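Local atomic coordinates of citrate synthase (Metallosphaera sedula, PDB entry 6ABW), a protein that probably catalyses the condensation of acetyl-CoA with oxaloacetate and water to give citrate and CoA, a step of the tricarboxylic acid cycle. Residues A[27-32]-A[358-363]; A[136-141]-A[213-218]. All coordinates share one frame; numbering follows the deposited sequence.

In the fold
Contacts 1 and 2 lie in one mostly helical chain, their centres about 18 Å apart, and contact 2 is nested within the long loop of chain that contact 1 closes. Helix 342-365 joins them: it supplies Glu360 to contact 1, while Val358 and Ile359 of the same segment pack on contact 2. There Ile214 CD1 lies 4.1 Å from Val358 CG2, and Ile359 CG1 lies 4.1 Å from Ile214 CD1. Both contacts reach the second subunit, contact 1 through a shared beta ladder and contact 2 through Asp213 and Ser216. Neither belongs to the acetyl-CoA pocket or includes the predicted active-site residues His270 and Asp325.

Contact 1 (A[27-32]-A[358-363]); sequences TTSLTY and VIEYVE
Thr27 meets Glu360 loosely, its backbone O 3.7 Å from Glu360 OE2. Thr28 makes the first firm link: its OG1 donates to Glu360 OE2 at 2.7 Å, on the syn lone pair. The Thr28 hydroxyl is swung opposite the backbone N (chi1 -169°), where it can also accept from Leu30 N at 3.1 Å. At Ser29 the main chain takes over, and its N-H points almost straight (167°) at Glu360 OE1, 2.8 Å away, again on the syn side. Leu30 then lies alongside the carboxylate, running the other way, with CD1 3.7 Å from Glu360 OE2. Extended beyond CG, the Glu360 chain spans the gap from helix to turn, where the two bonds, one to each oxygen, fix the rotation of its carboxylate. Lys26 forms a salt bridge with Glu360 OE2, which probably helps to keep the acid ionised. Thr27 and Thr28 also pair in a parallel ladder with a strand of the second subunit. Thr28 OG1 and Leu30 N close an ST turn between strands 24-28 and 31-34, and the Glu360 carboxylate, taking one bond from this turn on each oxygen, ties it to helix 342-365.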
loop_
_atom_site.group_PDB
_atom_site.type_symbol
_atom_site.label_atom_id
_atom_site.label_comp_id
_atom_site.label_asym_id
_atom_site.label_seq_id
_atom_site.Cartn_x
_atom_site.Cartn_y
_atom_site.Cartn_z
ATOM N N THR A 27 1.568 -20.948 4.100
ATOM C CA THR A 27 2.659 -21.714 4.664
ATOM C C THR A 27 3.947 -20.935 4.468
ATOM O O THR A 27 4.027 -20.081 3.592
ATOM C CB THR A 27 2.818 -23.075 3.970
ATOM O OG1 THR A 27 3.200 -22.863 2.614
ATOM C CG2 THR A 27 1.528 -23.842 4.010
ATOM N N THR A 28 4.953 -21.211 5.289
ATOM C CA THR A 28 6.244 -20.633 5.089
ATOM C C THR A 28 7.346 -21.584 5.470
ATOM O O THR A 28 7.144 -22.414 6.336
ATOM C CB THR A 28 6.400 -19.250 5.857
ATOM O OG1 THR A 28 7.582 -18.621 5.423
ATOM C CG2 THR A 28 6.510 -19.423 7.391
ATOM N N SER A 29 8.495 -21.421 4.831
ATOM C CA SER A 29 9.744 -22.074 5.189
ATOM C C SER A 29 10.777 -21.099 5.699
ATOM O O SER A 29 11.907 -21.457 5.936
ATOM C CB SER A 29 10.327 -22.845 3.986
ATOM O OG SER A 29 9.377 -23.782 3.592
ATOM N N LEU A 30 10.359 -19.881 5.983
ATOM C CA LEU A 30 11.263 -18.807 6.314
ATOM C C LEU A 30 11.624 -18.770 7.787
ATOM O O LEU A 30 12.823 -18.731 8.124
ATOM C CB LEU A 30 10.655 -17.445 5.913
ATOM C CG LEU A 30 10.461 -17.209 4.388
ATOM C CD1 LEU A 30 9.664 -15.902 4.142
ATOM C CD2 LEU A 30 11.785 -17.205 3.635
ATOM N N THR A 31 10.607 -18.707 8.640
ATOM C CA THR A 31 10.806 -18.305 10.024
ATOM C C THR A 31 10.014 -19.243 10.916
ATOM O O THR A 31 8.809 -19.458 10.669
ATOM C CB THR A 31 10.326 -16.843 10.252
ATOM O OG1 THR A 31 11.013 -16.002 9.311
ATOM C CG2 THR A 31 10.688 -16.372 11.519
ATOM N N TYR A 32 10.729 -19.820 11.869
ATOM C CA TYR A 32 10.122 -20.685 12.908
ATOM C C TYR A 32 10.203 -19.971 14.260
ATOM O O TYR A 32 11.248 -19.484 14.643
ATOM C CB TYR A 32 10.889 -22.009 12.960
ATOM C CG TYR A 32 10.482 -22.902 14.107
ATOM C CD1 TYR A 32 9.266 -23.567 14.073
ATOM C CD2 TYR A 32 11.318 -23.049 15.212
ATOM C CE1 TYR A 32 8.859 -24.342 15.137
ATOM C CE2 TYR A 32 10.930 -23.882 16.285
ATOM C CZ TYR A 32 9.712 -24.524 16.199
ATOM O OH TYR A 32 9.246 -25.319 17.225
ATOM N N VAL A 358 6.468 -12.516 -0.068
ATOM C CA VAL A 358 5.665 -12.338 -1.241
ATOM C C VAL A 358 6.151 -13.284 -2.357
ATOM O O VAL A 358 5.301 -13.830 -3.054
ATOM C CB VAL A 358 5.500 -10.897 -1.755
ATOM C CG1 VAL A 358 4.757 -10.086 -0.674
ATOM C CG2 VAL A 358 6.784 -10.228 -2.136
ATOM N N ILE A 359 7.447 -13.524 -2.447
ATOM C CA ILE A 359 8.001 -14.421 -3.476
ATOM C C ILE A 359 7.480 -15.822 -3.201
ATOM O O ILE A 359 6.977 -16.469 -4.091
ATOM C CB ILE A 359 9.499 -14.379 -3.571
ATOM C CG1 ILE A 359 9.957 -13.054 -4.107
ATOM C CG2 ILE A 359 10.048 -15.557 -4.440
ATOM C CD1 ILE A 359 11.401 -12.809 -4.025
ATOM N N GLU A 360 7.521 -16.252 -1.944
ATOM C CA GLU A 360 6.971 -17.573 -1.545
ATOM C C GLU A 360 5.530 -17.686 -1.886
ATOM O O GLU A 360 5.055 -18.711 -2.445
ATOM C CB GLU A 360 7.069 -17.781 -0.036
ATOM C CG GLU A 360 8.070 -18.741 0.469
ATOM C CD GLU A 360 7.892 -19.027 2.000
ATOM O OE1 GLU A 360 8.502 -20.034 2.422
ATOM O OE2 GLU A 360 7.168 -18.265 2.748
ATOM N N TYR A 361 4.781 -16.627 -1.567
ATOM C CA TYR A 361 3.374 -16.606 -1.822
ATOM C C TYR A 361 3.005 -16.662 -3.312
ATOM O O TYR A 361 2.131 -17.461 -3.699
ATOM C CB TYR A 361 2.723 -15.406 -1.115
ATOM C CG TYR A 361 1.238 -15.400 -1.228
ATOM C CD1 TYR A 361 0.449 -16.181 -0.392
ATOM C CD2 TYR A 361 0.630 -14.621 -2.187
ATOM C CE1 TYR A 361 -0.948 -16.150 -0.507
ATOM C CE2 TYR A 361 -0.740 -14.597 -2.339
ATOM C CZ TYR A 361 -1.543 -15.354 -1.500
ATOM O OH TYR A 361 -2.931 -15.289 -1.711
ATOM N N VAL A 362 3.636 -15.833 -4.133
ATOM C CA VAL A 362 3.298 -15.754 -5.544
ATOM C C VAL A 362 3.715 -17.106 -6.194
ATOM O O VAL A 362 2.961 -17.644 -7.039
ATOM C CB VAL A 362 3.987 -14.577 -6.247
ATOM C CG1 VAL A 362 3.862 -14.665 -7.730
ATOM C CG2 VAL A 362 3.399 -13.198 -5.777
ATOM N N GLU A 363 4.893 -17.612 -5.830
ATOM C CA GLU A 363 5.435 -18.797 -6.558
ATOM C C GLU A 363 4.703 -20.060 -6.181
ATOM O O GLU A 363 4.609 -20.948 -6.983
ATOM C CB GLU A 363 6.928 -18.920 -6.381
ATOM C CG GLU A 363 7.692 -17.868 -7.123
ATOM C CD GLU A 363 9.206 -18.052 -7.049
ATOM O OE1 GLU A 363 9.637 -19.110 -6.433
ATOM O OE2 GLU A 363 10.015 -17.181 -7.549
#

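Contact 2 (A[136-141]-A[213-218]); sequences VARAST and DIYSCV
Arg138 and Tyr215 alone bridge these two helical segments, and they do so through a single side-chain hydrogen bond. Arg138 NH1 donates to Tyr215 OH at 2.9 Å with an N-H...O angle of 157°. The hydroxyl meets the rim of the guanidinium only 12° out of its plane. The two side chains cross at about a right angle, yet their flat groups are turned only 28° from each other. Arg138 is extended from CG to NE, which carries its charged end well beyond the helix backbone to meet the tyrosine hydroxyl. Beyond the bond the two side chains touch little; Arg138 CD lies 3.5 Å from Tyr215 OH, beside the oxygen that NH1 grips.

Two further partners hold the arginine: its NE donates to Ala84 O, and Tyr119 makes a cation-pi contact with it. The buried guanidinium thus has a hydroxyl, a main-chain carbonyl and an aromatic ring as partners, which probably help to offset the cost of burying its charge.

Capping belongs to the second segment by itself. Asp213 is the N-cap of helix 214-225, and its OD1 accepts from Ser216 N at 3.1 Å, the donor standing above the carboxylate plane. Asp213 OD2 forms a salt bridge with Lys226 of the second subunit.

Around the bond, Tyr215 rests on Leu115 and Ser116 of helix 104-119 and on Leu135 of helix 128-151, while helix 342-365 packs against Val136, Ala139, Ile214 and Val218.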
loop_
_atom_site.group_PDB
_atom_site.type_symbol
_atom_site.label_atom_id
_atom_site.label_comp_id
_atom_site.label_asym_id
_atom_site.label_seq_id
_atom_site.Cartn_x
_atom_site.Cartn_y
_atom_site.Cartn_z
ATOM N N VAL A 136 16.414 -4.538 -1.874
ATOM C CA VAL A 136 17.048 -4.434 -0.544
ATOM C C VAL A 136 18.197 -3.416 -0.561
ATOM O O VAL A 136 18.311 -2.559 0.321
ATOM C CB VAL A 136 17.517 -5.809 -0.024
ATOM C CG1 VAL A 136 18.403 -5.604 1.196
ATOM C CG2 VAL A 136 16.264 -6.627 0.328
ATOM N N ALA A 137 19.019 -3.465 -1.595
ATOM C CA ALA A 137 19.990 -2.398 -1.797
ATOM C C ALA A 137 19.455 -1.016 -1.880
ATOM O O ALA A 137 19.983 -0.040 -1.283
ATOM C CB ALA A 137 20.732 -2.689 -3.101
ATOM N N ARG A 138 18.399 -0.877 -2.641
ATOM C CA ARG A 138 17.772 0.418 -2.812
ATOM C C ARG A 138 17.066 0.921 -1.533
ATOM O O ARG A 138 16.989 2.101 -1.309
ATOM C CB ARG A 138 16.851 0.382 -4.012
ATOM C CG ARG A 138 17.687 0.232 -5.292
ATOM C CD ARG A 138 16.894 -0.171 -6.483
ATOM N NE ARG A 138 17.823 -0.276 -7.603
ATOM C CZ ARG A 138 17.581 -0.870 -8.768
ATOM N NH1 ARG A 138 16.476 -1.529 -9.014
ATOM N NH2 ARG A 138 18.543 -0.854 -9.712
ATOM N N ALA A 139 16.633 -0.016 -0.685
ATOM C CA ALA A 139 16.144 0.319 0.664
ATOM C C ALA A 139 17.210 1.004 1.471
ATOM O O ALA A 139 16.928 1.977 2.163
ATOM C CB ALA A 139 15.571 -0.892 1.381
ATOM N N SER A 140 18.452 0.539 1.326
ATOM C CA SER A 140 19.604 1.202 1.960
ATOM C C SER A 140 19.752 2.648 1.482
ATOM O O SER A 140 19.853 3.598 2.297
ATOM C CB SER A 140 20.886 0.366 1.678
ATOM O OG SER A 140 21.986 0.998 2.247
ATOM N N THR A 141 19.721 2.837 0.171
ATOM C CA THR A 141 19.809 4.178 -0.387
ATOM C C THR A 141 18.712 5.113 0.087
ATOM O O THR A 141 18.959 6.241 0.476
ATOM C CB THR A 141 19.790 4.059 -1.893
ATOM O OG1 THR A 141 20.885 3.206 -2.310
ATOM C CG2 THR A 141 19.949 5.436 -2.563
ATOM N N ASP A 213 3.928 -5.363 -8.826
ATOM C CA ASP A 213 5.375 -5.543 -8.694
ATOM C C ASP A 213 5.879 -5.487 -7.231
ATOM O O ASP A 213 5.217 -4.964 -6.348
ATOM C CB ASP A 213 6.130 -4.565 -9.553
ATOM C CG ASP A 213 5.907 -3.099 -9.150
ATOM O OD1 ASP A 213 6.594 -2.641 -8.218
ATOM O OD2 ASP A 213 5.079 -2.399 -9.743
ATOM N N ILE A 214 6.999 -6.138 -7.023
ATOM C CA ILE A 214 7.579 -6.230 -5.699
ATOM C C ILE A 214 7.807 -4.903 -4.969
ATOM O O ILE A 214 7.682 -4.829 -3.756
ATOM C CB ILE A 214 8.838 -7.152 -5.733
ATOM C CG1 ILE A 214 9.107 -7.685 -4.350
ATOM C CG2 ILE A 214 10.016 -6.421 -6.353
ATOM C CD1 ILE A 214 9.948 -8.982 -4.364
ATOM N N TYR A 215 8.153 -3.837 -5.688
ATOM C CA TYR A 215 8.276 -2.559 -5.072
ATOM C C TYR A 215 6.934 -2.035 -4.498
ATOM O O TYR A 215 6.929 -1.486 -3.376
ATOM C CB TYR A 215 8.841 -1.527 -6.037
ATOM C CG TYR A 215 10.324 -1.751 -6.352
ATOM C CD1 TYR A 215 10.703 -2.609 -7.350
ATOM C CD2 TYR A 215 11.333 -1.118 -5.636
ATOM C CE1 TYR A 215 12.053 -2.859 -7.649
ATOM C CE2 TYR A 215 12.657 -1.304 -5.952
ATOM C CZ TYR A 215 13.033 -2.206 -6.942
ATOM O OH TYR A 215 14.403 -2.445 -7.237
ATOM N N SER A 216 5.829 -2.260 -5.230
ATOM C CA SER A 216 4.488 -1.864 -4.795
ATOM C C SER A 216 4.027 -2.730 -3.618
ATOM O O SER A 216 3.310 -2.216 -2.780
ATOM C CB SER A 216 3.459 -1.863 -5.922
ATOM O OG SER A 216 3.576 -0.597 -6.576
ATOM N N CYS A 217 4.461 -3.993 -3.566
ATOM C CA CYS A 217 4.242 -4.802 -2.370
ATOM C C CYS A 217 4.876 -4.149 -1.136
ATOM O O CYS A 217 4.223 -4.045 -0.100
ATOM C CB CYS A 217 4.704 -6.246 -2.575
ATOM S SG CYS A 217 3.825 -7.080 -3.915
ATOM N N VAL A 218 6.119 -3.690 -1.258
ATOM C CA VAL A 218 6.760 -2.940 -0.175
ATOM C C VAL A 218 6.046 -1.607 0.115
ATOM O O VAL A 218 5.939 -1.217 1.273
ATOM C CB VAL A 218 8.287 -2.787 -0.416
ATOM C CG1 VAL A 218 8.925 -1.936 0.639
ATOM C CG2 VAL A 218 8.869 -4.173 -0.406
#